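Local coordinates for putative uncharacterized protein (Mycobacterium avium, PDB 2Z6V), which is a sulfotransferase, STF9, that probably transfers a sulfuryl group from PAPS to an acceptor that is not established, at residues A[273-277]-A[381-385]; A[328-332]-A[349-353]. One frame throughout, in Å; residues are numbered along the deposited sequence.

Interaction 1: residues A[273-277]-A[381-385]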
loop_
_atom_site.group_PDB
_atom_site.type_symbol
_atom_site.label_atom_id
_atom_site.label_comp_id
_atom_site.label_asym_id
_atom_site.label_seq_id
_atom_site.Cartn_x
_atom_site.Cartn_y
_atom_site.Cartn_z
ATOM N N ARG A 273 -4.370 13.659 8.767
ATOM C CA ARG A 273 -4.693 13.247 10.123
ATOM C C ARG A 273 -3.589 13.733 11.049
ATOM O O ARG A 273 -2.480 14.037 10.597
ATOM C CB ARG A 273 -4.809 11.721 10.225
ATOM C CG ARG A 273 -5.173 11.250 11.627
ATOM C CD ARG A 273 -5.512 9.768 11.690
ATOM N NE ARG A 273 -5.955 9.382 13.027
ATOM C CZ ARG A 273 -6.330 8.153 13.377
ATOM N NH1 ARG A 273 -6.319 7.167 12.487
ATOM N NH2 ARG A 273 -6.724 7.911 14.621
ATOM N N ASP A 274 -3.914 13.829 12.337
ATOM C CA ASP A 274 -2.968 14.241 13.371
ATOM C C ASP A 274 -1.650 13.510 13.093
ATOM O O ASP A 274 -1.585 12.285 13.180
ATOM C CB ASP A 274 -3.526 13.824 14.735
ATOM C CG ASP A 274 -2.685 14.310 15.891
ATOM O OD1 ASP A 274 -1.436 14.272 15.788
ATOM O OD2 ASP A 274 -3.287 14.716 16.911
ATOM N N PRO A 275 -0.583 14.249 12.749
ATOM C CA PRO A 275 0.724 13.639 12.456
ATOM C C PRO A 275 1.398 12.932 13.633
ATOM O O PRO A 275 2.105 11.939 13.443
ATOM C CB PRO A 275 1.547 14.818 11.946
ATOM C CG PRO A 275 0.984 15.966 12.739
ATOM C CD PRO A 275 -0.509 15.718 12.661
ATOM N N TYR A 276 1.190 13.450 14.842
ATOM C CA TYR A 276 1.783 12.855 16.037
ATOM C C TYR A 276 1.128 11.495 16.273
ATOM O O TYR A 276 1.804 10.508 16.579
ATOM C CB TYR A 276 1.560 13.767 17.247
ATOM C CG TYR A 276 2.026 15.192 17.027
ATOM C CD1 TYR A 276 3.340 15.466 16.658
ATOM C CD2 TYR A 276 1.149 16.268 17.187
ATOM C CE1 TYR A 276 3.775 16.772 16.456
ATOM C CE2 TYR A 276 1.574 17.583 16.986
ATOM C CZ TYR A 276 2.887 17.825 16.624
ATOM O OH TYR A 276 3.331 19.113 16.449
ATOM N N LYS A 277 -0.192 11.453 16.114
ATOM C CA LYS A 277 -0.953 10.229 16.295
ATOM C C LYS A 277 -0.495 9.205 15.255
ATOM O O LYS A 277 -0.109 8.082 15.589
ATOM C CB LYS A 277 -2.440 10.525 16.110
ATOM C CG LYS A 277 -3.387 9.696 16.965
ATOM C CD LYS A 277 -3.354 8.222 16.626
ATOM C CE LYS A 277 -4.391 7.455 17.441
ATOM N NZ LYS A 277 -4.392 5.995 17.124
ATOM N N ASN A 381 -7.103 11.116 22.797
ATOM C CA ASN A 381 -6.416 10.314 23.798
ATOM C C ASN A 381 -4.945 10.692 23.743
ATOM O O ASN A 381 -4.506 11.350 22.800
ATOM C CB ASN A 381 -6.569 8.823 23.492
ATOM C CG ASN A 381 -7.993 8.441 23.149
ATOM O OD1 ASN A 381 -8.447 8.640 22.023
ATOM N ND2 ASN A 381 -8.711 7.900 24.125
ATOM N N ALA A 382 -4.180 10.289 24.750
ATOM C CA ALA A 382 -2.759 10.600 24.763
ATOM C C ALA A 382 -2.091 9.740 23.699
ATOM O O ALA A 382 -2.262 8.522 23.683
ATOM C CB ALA A 382 -2.167 10.302 26.134
ATOM N N TYR A 383 -1.344 10.372 22.798
ATOM C CA TYR A 383 -0.668 9.628 21.742
ATOM C C TYR A 383 0.360 8.732 22.396
ATOM O O TYR A 383 0.376 7.510 22.229
ATOM C CB TYR A 383 0.110 10.552 20.804
ATOM C CG TYR A 383 -0.500 11.890 20.475
ATOM C CD1 TYR A 383 0.018 13.061 21.024
ATOM C CD2 TYR A 383 -1.507 11.999 19.523
ATOM C CE1 TYR A 383 -0.441 14.306 20.618
ATOM C CE2 TYR A 383 -1.974 13.236 19.111
ATOM C CZ TYR A 383 -1.436 14.385 19.656
ATOM O OH TYR A 383 -1.883 15.607 19.213
ATOM N N ARG A 384 1.234 9.398 23.133
ATOM C CA ARG A 384 2.336 8.781 23.833
ATOM C C ARG A 384 3.206 7.917 22.948
ATOM O O ARG A 384 2.912 6.756 22.646
ATOM C CB ARG A 384 1.844 8.048 25.080
ATOM C CG ARG A 384 1.908 8.970 26.308
ATOM C CD ARG A 384 1.325 10.367 26.002
ATOM N NE ARG A 384 2.260 11.475 26.232
ATOM C CZ ARG A 384 3.305 11.786 25.458
ATOM N NH1 ARG A 384 3.588 11.080 24.373
ATOM N NH2 ARG A 384 4.072 12.825 25.767
ATOM N N LEU A 385 4.283 8.561 22.519
ATOM C CA LEU A 385 5.281 7.975 21.661
ATOM C C LEU A 385 6.415 7.538 22.588
ATOM O O LEU A 385 7.519 7.210 22.142
ATOM C CB LEU A 385 5.775 9.028 20.658
ATOM C CG LEU A 385 4.803 10.013 19.977
ATOM C CD1 LEU A 385 3.605 9.282 19.406
ATOM C CD2 LEU A 385 4.343 11.050 20.976
#
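The carboxylate that caps helix 275-285 also binds a distant loop: Asp274 sits at the N-cap, just after strand 267-272 of the parallel sheet, and Tyr383 comes from the loop between helices 360-371 and 392-405. Arg273-Asp274-Pro275 following a sheet strand resembles the sulfotransferase segment whose arginine binds the 3'-phosphate of PAPS, although here Arg273 is salt-bridged to Glu411. Tyr383 OH donates to Asp274 OD2 (2.8 Å), which accepts through its syn lone pair, with the carboxylate and the ring turned 73° apart. The other oxygen serves the helix. Lys277 N gives a nearly straight bond to Asp274 OD1 (3.1 Å, 164°), arriving from above the carboxylate plane, while Tyr276 N makes a weak, bent one. Because Asp274 carries CG opposite its own backbone N (chi1 -175°), the carboxylate reaches the amides of the first turn. Aspartate suits the place: short enough to cap, with a second oxygen for the loop.

Over one face of the Tyr383 ring sits Tyr276 CB, 3.8 Å from the centroid in a CH-pi contact; at the edge, in plane, lies Lys277 CG, 3.9 Å from Tyr383 CD2. The two tyrosine rings are inclined, with Tyr383 OH at the edge of the Tyr276 ring. One methyl of Leu385, CD1, rests 3.6 Å from the backbone Tyr276 O. Glu411 N near the C-terminus also donates to Asp274 OD2, so one side chain ties helix, loop and C-terminal tail together. With donors on both oxygens and a helix N-terminus beside it, the buried carboxylate is probably ionised.

Interaction 2: residues A[328-332]-A[349-353]; sequences DERFF and RIYEW
Phe332 fills the angle between Ile350 and Trp353, packing strand 331-335, an outermost strand of the parallel sheet, against helix 343-353. Ile350 CG1 lies over one face of the Phe332 ring, displaced toward its rim and 3.6 Å from the centroid, and the two side chains cross at about a right angle. From the next turn of the helix, Trp353 offers an indole face to the phenylalanine's first carbon: Phe332 CB stands 3.5 Å from the centroid of the six-membered ring and almost on its normal, a second CH-pi contact. Farther along, Phe332 CD1 meets Trp353 CG at 3.7 Å, the two aromatic planes being tilted by 58°. With CG of Phe332 swung opposite its backbone N (chi1 178°), the ring extends to the helix backbone, where CE1 is 3.6 Å from Arg349 O. A flat, wide residue suits this place because it can touch three helix residues at once.

Outside this shell, Phe332 is held by backbone hydrogen bonds to Leu268 and Trp270 of the adjacent strand 267-272. Phe331 turns the other way, onto Leu268 and helix 301-326. Arg349 sends its guanidinium to Glu338 and Asp345 in salt bridges, while its CB borders the Phe332 ring. On the same side of the indole plane as Phe332 CB, Phe331 O comes within 3.4 Å of Trp353 NE1, but at an angle too poor for a hydrogen bond.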
loop_
_atom_site.group_PDB
_atom_site.type_symbol
_atom_site.label_atom_id
_atom_site.label_comp_id
_atom_site.label_asym_id
_atom_site.label_seq_id
_atom_site.Cartn_x
_atom_site.Cartn_y
_atom_site.Cartn_z
ATOM N N ASP A 328 -2.046 23.864 -5.332
ATOM C CA ASP A 328 -2.954 23.186 -4.420
ATOM C C ASP A 328 -4.155 22.578 -5.136
ATOM O O ASP A 328 -4.723 21.588 -4.671
ATOM C CB ASP A 328 -3.469 24.154 -3.365
ATOM C CG ASP A 328 -4.306 23.461 -2.306
ATOM O OD1 ASP A 328 -3.719 22.709 -1.497
ATOM O OD2 ASP A 328 -5.545 23.663 -2.283
ATOM N N GLU A 329 -4.542 23.171 -6.261
ATOM C CA GLU A 329 -5.697 22.694 -7.011
ATOM C C GLU A 329 -5.547 21.273 -7.590
ATOM O O GLU A 329 -6.532 20.652 -7.980
ATOM C CB GLU A 329 -6.038 23.695 -8.127
ATOM C CG GLU A 329 -5.055 23.720 -9.288
ATOM C CD GLU A 329 -5.272 24.903 -10.227
ATOM O OE1 GLU A 329 -6.388 25.481 -10.236
ATOM O OE2 GLU A 329 -4.326 25.250 -10.966
ATOM N N ARG A 330 -4.324 20.761 -7.649
ATOM C CA ARG A 330 -4.097 19.417 -8.172
ATOM C C ARG A 330 -4.433 18.360 -7.114
ATOM O O ARG A 330 -4.405 17.156 -7.387
ATOM C CB ARG A 330 -2.633 19.250 -8.608
ATOM C CG ARG A 330 -2.252 19.970 -9.903
ATOM C CD ARG A 330 -3.053 19.456 -11.096
ATOM N NE ARG A 330 -2.936 18.009 -11.283
ATOM C CZ ARG A 330 -1.830 17.372 -11.672
ATOM N NH1 ARG A 330 -0.713 18.049 -11.923
ATOM N NH2 ARG A 330 -1.843 16.048 -11.821
ATOM N N PHE A 331 -4.756 18.823 -5.911
ATOM C CA PHE A 331 -5.070 17.934 -4.799
ATOM C C PHE A 331 -6.459 18.154 -4.209
ATOM O O PHE A 331 -7.067 19.216 -4.369
ATOM C CB PHE A 331 -4.075 18.139 -3.653
ATOM C CG PHE A 331 -2.646 17.917 -4.024
ATOM C CD1 PHE A 331 -2.025 16.707 -3.749
ATOM C CD2 PHE A 331 -1.907 18.931 -4.621
ATOM C CE1 PHE A 331 -0.681 16.507 -4.063
ATOM C CE2 PHE A 331 -0.564 18.746 -4.941
ATOM C CZ PHE A 331 0.052 17.530 -4.661
ATOM N N PHE A 332 -6.952 17.124 -3.528
ATOM C CA PHE A 332 -8.214 17.215 -2.815
ATOM C C PHE A 332 -7.779 16.860 -1.404
ATOM O O PHE A 332 -7.052 15.888 -1.214
ATOM C CB PHE A 332 -9.254 16.192 -3.273
ATOM C CG PHE A 332 -10.527 16.279 -2.483
ATOM C CD1 PHE A 332 -11.530 17.172 -2.853
ATOM C CD2 PHE A 332 -10.664 15.580 -1.284
ATOM C CE1 PHE A 332 -12.641 17.377 -2.037
ATOM C CE2 PHE A 332 -11.773 15.777 -0.457
ATOM C CZ PHE A 332 -12.762 16.679 -0.833
ATOM N N ARG A 349 -18.194 16.225 -2.307
ATOM C CA ARG A 349 -17.198 17.238 -2.615
ATOM C C ARG A 349 -16.065 16.668 -3.455
ATOM O O ARG A 349 -15.476 17.377 -4.272
ATOM C CB ARG A 349 -16.656 17.853 -1.327
ATOM C CG ARG A 349 -17.630 18.826 -0.688
ATOM C CD ARG A 349 -17.425 18.897 0.807
ATOM N NE ARG A 349 -16.074 19.323 1.127
ATOM C CZ ARG A 349 -15.387 18.880 2.168
ATOM N NH1 ARG A 349 -15.934 17.994 2.986
ATOM N NH2 ARG A 349 -14.157 19.326 2.385
ATOM N N ILE A 350 -15.755 15.393 -3.253
ATOM C CA ILE A 350 -14.709 14.749 -4.035
ATOM C C ILE A 350 -15.225 14.660 -5.460
ATOM O O ILE A 350 -14.512 14.990 -6.405
ATOM C CB ILE A 350 -14.399 13.324 -3.527
ATOM C CG1 ILE A 350 -13.460 13.402 -2.322
ATOM C CG2 ILE A 350 -13.783 12.477 -4.650
ATOM C CD1 ILE A 350 -13.236 12.068 -1.636
ATOM N N TYR A 351 -16.469 14.220 -5.611
ATOM C CA TYR A 351 -17.051 14.102 -6.936
ATOM C C TYR A 351 -17.157 15.459 -7.641
ATOM O O TYR A 351 -16.907 15.552 -8.847
ATOM C CB TYR A 351 -18.416 13.417 -6.865
ATOM C CG TYR A 351 -18.340 11.902 -6.928
ATOM C CD1 TYR A 351 -17.746 11.166 -5.900
ATOM C CD2 TYR A 351 -18.858 11.204 -8.022
ATOM C CE1 TYR A 351 -17.670 9.776 -5.957
ATOM C CE2 TYR A 351 -18.786 9.810 -8.090
ATOM C CZ TYR A 351 -18.189 9.104 -7.053
ATOM O OH TYR A 351 -18.102 7.728 -7.122
ATOM N N GLU A 352 -17.516 16.507 -6.899
ATOM C CA GLU A 352 -17.614 17.841 -7.492
ATOM C C GLU A 352 -16.231 18.240 -7.987
ATOM O O GLU A 352 -16.059 18.672 -9.126
ATOM C CB GLU A 352 -18.074 18.875 -6.465
ATOM C CG GLU A 352 -19.458 18.645 -5.906
ATOM C CD GLU A 352 -19.784 19.617 -4.784
ATOM O OE1 GLU A 352 -20.875 19.483 -4.176
ATOM O OE2 GLU A 352 -18.943 20.513 -4.512
ATOM N N TRP A 353 -15.252 18.087 -7.104
ATOM C CA TRP A 353 -13.867 18.408 -7.396
ATOM C C TRP A 353 -13.346 17.623 -8.593
ATOM O O TRP A 353 -12.666 18.175 -9.445
ATOM C CB TRP A 353 -13.021 18.116 -6.162
ATOM C CG TRP A 353 -11.559 18.187 -6.397
ATOM C CD1 TRP A 353 -10.795 19.309 -6.484
ATOM C CD2 TRP A 353 -10.673 17.077 -6.565
ATOM N NE1 TRP A 353 -9.481 18.969 -6.692
ATOM C CE2 TRP A 353 -9.378 17.604 -6.748
ATOM C CE3 TRP A 353 -10.850 15.685 -6.576
ATOM C CZ2 TRP A 353 -8.259 16.791 -6.940
ATOM C CZ3 TRP A 353 -9.741 14.874 -6.766
ATOM C CH2 TRP A 353 -8.458 15.430 -6.946
#

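In the fold
Strands 267-272 and 331-335 are neighbours in the parallel sheet, and each interaction starts from one of them: interaction 1 where the chain leaves the C-terminal end of 267-272, interaction 2 at the start of 331-335. The second is nested in the chain loop closed by the first; their centres are 27 Å apart and they do not touch. Interaction 1 is the more buried, yet it is polar at its heart, a shared carboxylate fastening a distant loop to a helix start. Interaction 2, partly buried, joins elements close in sequence through apolar and aromatic surfaces, with Arg330 and Arg349 finding their polar partners outside the two segments. CH-pi contacts occur in both.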